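Local structure of TTHB210-like domain-containing protein (Thermus thermophilus, 3VG8) at residues P12-T20 against E107-P115. The protein is of unknown function but assembles into a novel homodecamer and is controlled by the sigma-E/anti-sigma-E regulatory system. The protein carries 1 engineered substitution. Sequence-based numbering, arbitrary orientation.
Sequences PNFIPGLGT and ERKVLEGEP
Gly17 meets Gly113 with their CA atoms 3.6 Å apart, where the turn at residues 15-19, with a classic beta bulge in which Leu18 and Gly19 both face Ile15, abuts the Schellman motif ending helix 104-110. Glycine permits so close an approach: a CB on Gly113 would clash with Gly17 CA. Gly17 N gives Leu111 O, in the turn that closes the helix, a nearly straight bond of 2.6 Å. With CG anti to the backbone N (chi1 177°), the Phe14 ring points at the helix end and meets Val110 O near its plane, CZ 3.5 Å away. The Glu112 carboxylate lies obliquely to that ring, the planes 44° apart, while its OE2 pairs with Arg38. Leu111 CD2 lies 3.7 Å from Gly19 CA, where a side chain would clash. Arg108, bent at chi2 and chi3, turns its guanidinium back over Gly113, grips Glu107 side-on through NE and NH2, and meets Asp24 of a second subunit through NH1. NH1 also donates to Glu114 O at 2.8 Å. A leucine in place of Arg108 would probably leave Glu114 O without this donor and that aspartate without its cationic mate, while Glu107 would keep Lys44. Arg108 NH2 also reaches Gly17 O in a weak bond of 3.3 Å, bent to 134°.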
# COMPACT_ATOMS: atom_id res chain seq x y z
N PRO F 12 15.44 -35.89 8.46
CA PRO F 12 16.58 -35.45 9.27
C PRO F 12 16.15 -34.41 10.28
O PRO F 12 15.12 -33.77 10.12
CB PRO F 12 17.55 -34.89 8.23
CG PRO F 12 16.64 -34.40 7.15
CD PRO F 12 15.63 -35.53 7.05
N ASN F 13 16.94 -34.26 11.34
CA ASN F 13 16.63 -33.30 12.38
C ASN F 13 16.68 -31.89 11.78
O ASN F 13 17.65 -31.52 11.13
CB ASN F 13 17.65 -33.41 13.52
CG ASN F 13 17.02 -33.29 14.89
OD1 ASN F 13 16.17 -34.10 15.28
ND2 ASN F 13 17.44 -32.28 15.65
N PHE F 14 15.63 -31.11 12.00
CA PHE F 14 15.58 -29.75 11.48
C PHE F 14 15.19 -28.83 12.61
O PHE F 14 14.15 -29.02 13.25
CB PHE F 14 14.56 -29.66 10.33
CG PHE F 14 14.38 -28.26 9.77
CD1 PHE F 14 15.15 -27.82 8.69
CD2 PHE F 14 13.40 -27.41 10.28
CE1 PHE F 14 14.95 -26.56 8.14
CE2 PHE F 14 13.19 -26.15 9.73
CZ PHE F 14 13.96 -25.73 8.65
N ILE F 15 16.01 -27.82 12.88
CA ILE F 15 15.70 -26.88 13.95
C ILE F 15 15.28 -25.54 13.38
O ILE F 15 16.01 -24.91 12.61
CB ILE F 15 16.89 -26.69 14.93
CG1 ILE F 15 17.18 -28.00 15.66
CG2 ILE F 15 16.59 -25.59 15.94
CD1 ILE F 15 17.86 -29.00 14.82
N PRO F 16 14.07 -25.09 13.75
CA PRO F 16 13.51 -23.82 13.29
C PRO F 16 14.49 -22.69 13.58
O PRO F 16 14.90 -22.50 14.73
CB PRO F 16 12.22 -23.72 14.10
CG PRO F 16 11.80 -25.15 14.20
CD PRO F 16 13.11 -25.80 14.60
N GLY F 17 14.88 -21.96 12.54
CA GLY F 17 15.81 -20.87 12.72
C GLY F 17 17.26 -21.28 12.48
O GLY F 17 18.11 -20.41 12.34
N LEU F 18 17.54 -22.58 12.45
CA LEU F 18 18.91 -23.08 12.22
C LEU F 18 19.02 -23.99 10.99
O LEU F 18 20.01 -23.96 10.27
CB LEU F 18 19.41 -23.88 13.41
CG LEU F 18 19.62 -23.15 14.74
CD1 LEU F 18 19.99 -24.18 15.79
CD2 LEU F 18 20.72 -22.09 14.61
N GLY F 19 17.98 -24.79 10.76
CA GLY F 19 17.96 -25.72 9.65
C GLY F 19 18.58 -27.05 10.06
O GLY F 19 18.68 -27.36 11.25
N THR F 20 18.97 -27.84 9.08
CA THR F 20 19.63 -29.12 9.35
C THR F 20 21.11 -28.81 9.27
O THR F 20 21.61 -28.42 8.21
CB THR F 20 19.25 -30.17 8.31
OG1 THR F 20 17.84 -30.35 8.32
CG2 THR F 20 19.95 -31.50 8.61
N GLU F 107 15.95 -16.80 3.46
CA GLU F 107 16.65 -17.49 4.53
C GLU F 107 15.71 -17.69 5.71
O GLU F 107 15.59 -18.80 6.24
CB GLU F 107 17.89 -16.68 4.95
CG GLU F 107 18.77 -17.32 6.02
CD GLU F 107 18.32 -16.96 7.43
OE1 GLU F 107 17.80 -15.84 7.63
OE2 GLU F 107 18.50 -17.79 8.35
N ARG F 108 15.04 -16.62 6.12
CA ARG F 108 14.12 -16.71 7.25
C ARG F 108 12.94 -17.63 6.91
O ARG F 108 12.45 -18.34 7.77
CB ARG F 108 13.62 -15.31 7.64
CG ARG F 108 14.68 -14.46 8.39
CD ARG F 108 14.91 -14.98 9.82
NE ARG F 108 15.94 -16.02 9.87
CZ ARG F 108 16.35 -16.62 10.99
NH1 ARG F 108 15.82 -16.29 12.17
NH2 ARG F 108 17.30 -17.55 10.91
N LYS F 109 12.51 -17.64 5.66
CA LYS F 109 11.41 -18.50 5.26
C LYS F 109 11.79 -19.98 5.23
O LYS F 109 11.12 -20.80 5.84
CB LYS F 109 10.87 -18.10 3.89
CG LYS F 109 9.83 -19.08 3.34
CD LYS F 109 9.37 -18.70 1.92
CE LYS F 109 8.26 -19.62 1.42
NZ LYS F 109 7.97 -19.42 -0.03
N VAL F 110 12.87 -20.32 4.53
CA VAL F 110 13.23 -21.73 4.44
C VAL F 110 13.82 -22.34 5.70
O VAL F 110 13.80 -23.56 5.87
CB VAL F 110 14.13 -22.02 3.20
CG1 VAL F 110 13.42 -21.48 1.92
CG2 VAL F 110 15.52 -21.40 3.37
N LEU F 111 14.32 -21.51 6.61
CA LEU F 111 14.84 -22.06 7.86
C LEU F 111 13.79 -21.90 8.96
O LEU F 111 14.02 -22.29 10.10
CB LEU F 111 16.17 -21.39 8.26
CG LEU F 111 17.31 -21.66 7.27
CD1 LEU F 111 18.60 -21.04 7.79
CD2 LEU F 111 17.48 -23.15 7.09
N GLU F 112 12.64 -21.34 8.59
CA GLU F 112 11.51 -21.14 9.51
C GLU F 112 11.94 -20.48 10.82
O GLU F 112 11.65 -20.97 11.91
CB GLU F 112 10.85 -22.49 9.81
CG GLU F 112 10.16 -23.20 8.64
CD GLU F 112 9.73 -24.62 9.01
OE1 GLU F 112 9.33 -24.82 10.17
OE2 GLU F 112 9.79 -25.53 8.14
N GLY F 113 12.63 -19.35 10.72
CA GLY F 113 13.06 -18.70 11.93
C GLY F 113 12.34 -17.39 12.12
O GLY F 113 11.73 -16.87 11.19
N GLU F 114 12.40 -16.86 13.33
CA GLU F 114 11.78 -15.58 13.59
C GLU F 114 12.45 -14.53 12.72
O GLU F 114 13.66 -14.58 12.46
CB GLU F 114 11.95 -15.20 15.06
CG GLU F 114 11.15 -16.06 15.98
CD GLU F 114 9.68 -16.02 15.63
OE1 GLU F 114 8.96 -16.93 16.06
OE2 GLU F 114 9.24 -15.08 14.92
N PRO F 115 11.66 -13.57 12.23
CA PRO F 115 12.19 -12.50 11.39
C PRO F 115 13.19 -11.65 12.17
O PRO F 115 13.05 -11.48 13.38
CB PRO F 115 10.93 -11.73 10.98
CG PRO F 115 9.99 -11.97 12.14
CD PRO F 115 10.21 -13.42 12.44